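Local coordinates for polyphosphate kinase (Porphyromonas gingivalis, PDB 2O8R), which probably catalyses the reversible transfer of the terminal phosphate of ATP to a growing chain of inorganic polyphosphate, with magnesium as cofactor, at residues A[18-29]-A[90-101]. The protein carries 3 engineered substitutions. Sequence-based numbering, arbitrary orientation.
Sequences LSFNERVLMEAA and TVIRQDELYYRI
Helix segments 18-29 and 90-101 run nearly parallel, their axes 10.1 Å apart at an angle of 15°, with Glu22 facing Gln94 and Leu25 facing Tyr98. They belong to the helical N-terminal domain of a PPK1-family kinase and illustrate how parallel helices combine knobs-into-holes packing with a polar bridge that runs from buried Gln94 out to the solvent-facing Arg93. The knob is Leu25, lodged among Gln94, Leu97, Tyr98 and Ile101. Its CG lies anti to the backbone N (chi1 -168°), and the two methyls divide the work: CD2 packs against CD2 of Leu97, the two side chains passing each other in opposite directions, while CD1 lies 3.6 Å from CD1 of Ile101 and meets the Tyr98 ring obliquely. Farther along, the same Ile101 methyl reaches CB of Ala29. At the other end, Leu18 CD1 rests against Thr90 CG2.

Between these apolar patches, the extended Gln94 side chain sends NE2 to two acceptors close to its amide plane. Leu18 O, 3.2 Å from Gln94 NE2, is reached from above its carbonyl plane; Glu22 N, its partner within the helix, approaches that oxygen from the opposite face. Helix 35-63 packs against both segments, and Asn21 of 18-29 hydrogen-bonds to Asn48 of that helix, a predicted ATP ligand, placing the pair near the probable nucleotide site. Toward solvent, the Glu22 chain bends at chi2 (112°) and crosses Arg93 at about a right angle. Glu22 OE2 thus takes two donors: Gln94 NE2 on its anti lone pair and, 2.8 Å away in a salt bridge, Arg93 NH2 on its syn side, tilted out of the carboxylate plane.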
loop_
_atom_site.group_PDB
_atom_site.type_symbol
_atom_site.label_atom_id
_atom_site.label_comp_id
_atom_site.label_asym_id
_atom_site.label_seq_id
_atom_site.Cartn_x
_atom_site.Cartn_y
_atom_site.Cartn_z
ATOM N N LEU A 18 -1.533 24.076 -20.541
ATOM C CA LEU A 18 -0.093 24.062 -20.772
ATOM C C LEU A 18 0.589 25.271 -20.151
ATOM O O LEU A 18 1.726 25.195 -19.697
ATOM C CB LEU A 18 0.212 23.932 -22.270
ATOM C CG LEU A 18 -0.029 22.513 -22.813
ATOM C CD1 LEU A 18 -0.056 22.467 -24.337
ATOM C CD2 LEU A 18 0.998 21.524 -22.260
ATOM N N SER A 19 -0.143 26.375 -20.095
ATOM C CA SER A 19 0.314 27.585 -19.432
ATOM C C SER A 19 0.541 27.340 -17.943
ATOM O O SER A 19 1.508 27.831 -17.355
ATOM C CB SER A 19 -0.725 28.691 -19.630
ATOM O OG SER A 19 -0.269 29.919 -19.112
ATOM N N PHE A 20 -0.369 26.575 -17.346
ATOM C CA PHE A 20 -0.288 26.205 -15.940
ATOM C C PHE A 20 0.950 25.350 -15.695
ATOM O O PHE A 20 1.697 25.588 -14.746
ATOM C CB PHE A 20 -1.578 25.495 -15.518
ATOM C CG PHE A 20 -1.420 24.553 -14.369
ATOM C CD1 PHE A 20 -1.172 25.032 -13.086
ATOM C CD2 PHE A 20 -1.558 23.179 -14.563
ATOM C CE1 PHE A 20 -1.035 24.161 -12.014
ATOM C CE2 PHE A 20 -1.422 22.292 -13.501
ATOM C CZ PHE A 20 -1.162 22.780 -12.224
ATOM N N ASN A 21 1.196 24.380 -16.565
ATOM C CA ASN A 21 2.353 23.530 -16.360
ATOM C C ASN A 21 3.659 24.269 -16.624
ATOM O O ASN A 21 4.679 23.945 -16.019
ATOM C CB ASN A 21 2.258 22.211 -17.122
ATOM C CG ASN A 21 2.630 21.016 -16.256
ATOM O OD1 ASN A 21 2.454 21.030 -15.033
ATOM N ND2 ASN A 21 3.148 19.975 -16.886
ATOM N N GLU A 22 3.615 25.284 -17.486
ATOM C CA GLU A 22 4.738 26.218 -17.632
ATOM C C GLU A 22 5.078 26.892 -16.290
ATOM O O GLU A 22 6.246 26.991 -15.915
ATOM C CB GLU A 22 4.417 27.271 -18.688
ATOM C CG GLU A 22 5.396 28.440 -18.755
ATOM C CD GLU A 22 6.232 28.484 -20.037
ATOM O OE1 GLU A 22 6.907 29.517 -20.247
ATOM O OE2 GLU A 22 6.220 27.509 -20.830
ATOM N N ARG A 23 4.058 27.337 -15.560
ATOM C CA ARG A 23 4.268 27.963 -14.260
ATOM C C ARG A 23 4.833 26.982 -13.212
ATOM O O ARG A 23 5.566 27.385 -12.299
ATOM C CB ARG A 23 2.973 28.600 -13.775
ATOM C CG ARG A 23 3.031 29.150 -12.365
ATOM C CD ARG A 23 4.025 30.287 -12.252
ATOM N NE ARG A 23 4.131 30.746 -10.873
ATOM C CZ ARG A 23 5.113 30.412 -10.042
ATOM N NH1 ARG A 23 6.078 29.607 -10.451
ATOM N NH2 ARG A 23 5.132 30.892 -8.805
ATOM N N VAL A 24 4.489 25.701 -13.348
ATOM C CA VAL A 24 5.056 24.657 -12.489
ATOM C C VAL A 24 6.546 24.495 -12.810
ATOM O O VAL A 24 7.392 24.474 -11.913
ATOM C CB VAL A 24 4.301 23.312 -12.642
ATOM C CG1 VAL A 24 4.928 22.239 -11.773
ATOM C CG2 VAL A 24 2.851 23.483 -12.254
ATOM N N LEU A 25 6.857 24.418 -14.101
ATOM C CA LEU A 25 8.239 24.404 -14.572
ATOM C C LEU A 25 9.025 25.618 -14.075
ATOM O O LEU A 25 10.216 25.519 -13.805
ATOM C CB LEU A 25 8.286 24.329 -16.101
ATOM C CG LEU A 25 9.637 24.022 -16.752
ATOM C CD1 LEU A 25 10.407 22.989 -15.964
ATOM C CD2 LEU A 25 9.435 23.539 -18.167
HETATM N N MSE A 26 8.357 26.761 -13.954
HETATM C CA MSE A 26 9.010 27.962 -13.447
HETATM C C MSE A 26 9.433 27.870 -11.983
HETATM O O MSE A 26 10.506 28.376 -11.631
HETATM C CB MSE A 26 8.144 29.183 -13.678
HETATM C CG MSE A 26 8.208 29.659 -15.104
HETATM SE SE MSE A 26 6.705 30.791 -15.598
HETATM C CE MSE A 26 7.468 31.494 -17.267
ATOM N N GLU A 27 8.617 27.229 -11.138
ATOM C CA GLU A 27 9.004 27.034 -9.743
ATOM C C GLU A 27 10.343 26.347 -9.701
ATOM O O GLU A 27 11.194 26.699 -8.886
ATOM C CB GLU A 27 7.991 26.215 -8.964
ATOM C CG GLU A 27 6.805 27.011 -8.472
ATOM C CD GLU A 27 7.142 27.897 -7.296
ATOM O OE1 GLU A 27 7.972 27.488 -6.475
ATOM O OE2 GLU A 27 6.569 28.997 -7.182
ATOM N N ALA A 28 10.534 25.391 -10.608
ATOM C CA ALA A 28 11.801 24.688 -10.711
ATOM C C ALA A 28 12.965 25.620 -11.067
ATOM O O ALA A 28 14.078 25.424 -10.588
ATOM C CB ALA A 28 11.690 23.579 -11.702
ATOM N N ALA A 29 12.688 26.651 -11.868
ATOM C CA ALA A 29 13.693 27.630 -12.310
ATOM C C ALA A 29 13.988 28.707 -11.280
ATOM O O ALA A 29 14.909 29.508 -11.471
ATOM C CB ALA A 29 13.258 28.287 -13.624
ATOM N N THR A 90 4.384 23.133 -28.206
ATOM C CA THR A 90 4.571 23.709 -26.883
ATOM C C THR A 90 5.364 22.775 -25.990
ATOM O O THR A 90 6.300 23.217 -25.321
ATOM C CB THR A 90 3.226 24.101 -26.242
ATOM O OG1 THR A 90 2.815 25.356 -26.784
ATOM C CG2 THR A 90 3.345 24.251 -24.727
ATOM N N VAL A 91 5.013 21.487 -26.010
ATOM C CA VAL A 91 5.679 20.510 -25.148
ATOM C C VAL A 91 7.157 20.406 -25.491
ATOM O O VAL A 91 7.998 20.420 -24.603
ATOM C CB VAL A 91 5.008 19.126 -25.185
ATOM C CG1 VAL A 91 5.800 18.134 -24.358
ATOM C CG2 VAL A 91 3.594 19.214 -24.641
ATOM N N ILE A 92 7.473 20.361 -26.780
ATOM C CA ILE A 92 8.865 20.290 -27.226
ATOM C C ILE A 92 9.676 21.465 -26.694
ATOM O O ILE A 92 10.832 21.307 -26.291
ATOM C CB ILE A 92 8.967 20.165 -28.768
ATOM C CG1 ILE A 92 8.556 18.754 -29.208
ATOM C CG2 ILE A 92 10.373 20.470 -29.253
ATOM C CD1 ILE A 92 8.339 18.603 -30.698
ATOM N N ARG A 93 9.040 22.632 -26.653
ATOM C CA ARG A 93 9.667 23.836 -26.131
ATOM C C ARG A 93 9.889 23.738 -24.614
ATOM O O ARG A 93 10.972 24.049 -24.113
ATOM C CB ARG A 93 8.836 25.072 -26.502
ATOM C CG ARG A 93 9.538 26.393 -26.227
ATOM C CD ARG A 93 8.608 27.596 -26.313
ATOM N NE ARG A 93 7.388 27.441 -25.518
ATOM C CZ ARG A 93 7.286 27.661 -24.206
ATOM N NH1 ARG A 93 8.336 28.046 -23.489
ATOM N NH2 ARG A 93 6.119 27.492 -23.606
ATOM N N GLN A 94 8.869 23.276 -23.897
ATOM C CA GLN A 94 8.931 23.164 -22.439
ATOM C C GLN A 94 9.964 22.133 -22.025
ATOM O O GLN A 94 10.682 22.302 -21.033
ATOM C CB GLN A 94 7.561 22.794 -21.883
ATOM C CG GLN A 94 6.540 23.886 -22.088
ATOM C CD GLN A 94 5.227 23.620 -21.401
ATOM O OE1 GLN A 94 4.789 22.475 -21.271
ATOM N NE2 GLN A 94 4.577 24.691 -20.960
ATOM N N ASP A 95 10.041 21.072 -22.816
ATOM C CA ASP A 95 11.030 20.036 -22.630
ATOM C C ASP A 95 12.440 20.606 -22.646
ATOM O O ASP A 95 13.250 20.264 -21.794
ATOM C CB ASP A 95 10.884 18.980 -23.715
ATOM C CG ASP A 95 11.577 17.685 -23.355
ATOM O OD1 ASP A 95 11.488 17.267 -22.177
ATOM O OD2 ASP A 95 12.203 17.085 -24.252
ATOM N N GLU A 96 12.715 21.489 -23.605
ATOM C CA GLU A 96 14.029 22.099 -23.735
ATOM C C GLU A 96 14.367 22.957 -22.528
ATOM O O GLU A 96 15.500 22.935 -22.023
ATOM C CB GLU A 96 14.091 22.946 -24.994
ATOM C CG GLU A 96 14.094 22.146 -26.280
ATOM C CD GLU A 96 14.322 23.017 -27.501
ATOM O OE1 GLU A 96 14.657 24.215 -27.334
ATOM O OE2 GLU A 96 14.169 22.501 -28.628
ATOM N N LEU A 97 13.379 23.719 -22.076
ATOM C CA LEU A 97 13.502 24.456 -20.830
ATOM C C LEU A 97 13.822 23.530 -19.646
ATOM O O LEU A 97 14.763 23.798 -18.890
ATOM C CB LEU A 97 12.219 25.241 -20.563
ATOM C CG LEU A 97 12.129 26.028 -19.261
ATOM C CD1 LEU A 97 13.285 27.018 -19.123
ATOM C CD2 LEU A 97 10.810 26.738 -19.224
ATOM N N TYR A 98 13.044 22.451 -19.504
ATOM C CA TYR A 98 13.223 21.461 -18.441
ATOM C C TYR A 98 14.672 20.982 -18.328
ATOM O O TYR A 98 15.261 20.994 -17.243
ATOM C CB TYR A 98 12.299 20.273 -18.702
ATOM C CG TYR A 98 12.096 19.303 -17.553
ATOM C CD1 TYR A 98 10.917 19.313 -16.814
ATOM C CD2 TYR A 98 13.055 18.342 -17.242
ATOM C CE1 TYR A 98 10.710 18.412 -15.781
ATOM C CE2 TYR A 98 12.858 17.437 -16.202
ATOM C CZ TYR A 98 11.688 17.475 -15.483
ATOM O OH TYR A 98 11.500 16.577 -14.456
ATOM N N TYR A 99 15.252 20.577 -19.451
ATOM C CA TYR A 99 16.615 20.067 -19.435
ATOM C C TYR A 99 17.674 21.133 -19.147
ATOM O O TYR A 99 18.681 20.851 -18.492
ATOM C CB TYR A 99 16.907 19.286 -20.707
ATOM C CG TYR A 99 16.336 17.881 -20.669
ATOM C CD1 TYR A 99 17.056 16.822 -20.110
ATOM C CD2 TYR A 99 15.075 17.608 -21.178
ATOM C CE1 TYR A 99 16.536 15.532 -20.070
ATOM C CE2 TYR A 99 14.549 16.322 -21.145
ATOM C CZ TYR A 99 15.280 15.297 -20.589
ATOM O OH TYR A 99 14.750 14.036 -20.574
ATOM N N ARG A 100 17.426 22.355 -19.612
ATOM C CA ARG A 100 18.248 23.494 -19.238
ATOM C C ARG A 100 18.252 23.676 -17.722
ATOM O O ARG A 100 19.309 23.782 -17.117
ATOM C CB ARG A 100 17.786 24.770 -19.946
ATOM C CG ARG A 100 18.570 25.089 -21.206
ATOM C CD ARG A 100 18.173 26.433 -21.788
ATOM N NE ARG A 100 16.948 26.342 -22.575
ATOM C CZ ARG A 100 15.840 27.038 -22.344
ATOM N NH1 ARG A 100 15.789 27.914 -21.348
ATOM N NH2 ARG A 100 14.781 26.861 -23.125
ATOM N N ILE A 101 17.076 23.675 -17.105
ATOM C CA ILE A 101 16.990 23.779 -15.650
ATOM C C ILE A 101 17.729 22.623 -14.989
ATOM O O ILE A 101 18.508 22.829 -14.063
ATOM C CB ILE A 101 15.531 23.839 -15.172
ATOM C CG1 ILE A 101 14.863 25.076 -15.753
ATOM C CG2 ILE A 101 15.457 23.955 -13.668
ATOM C CD1 ILE A 101 13.383 25.078 -15.654
#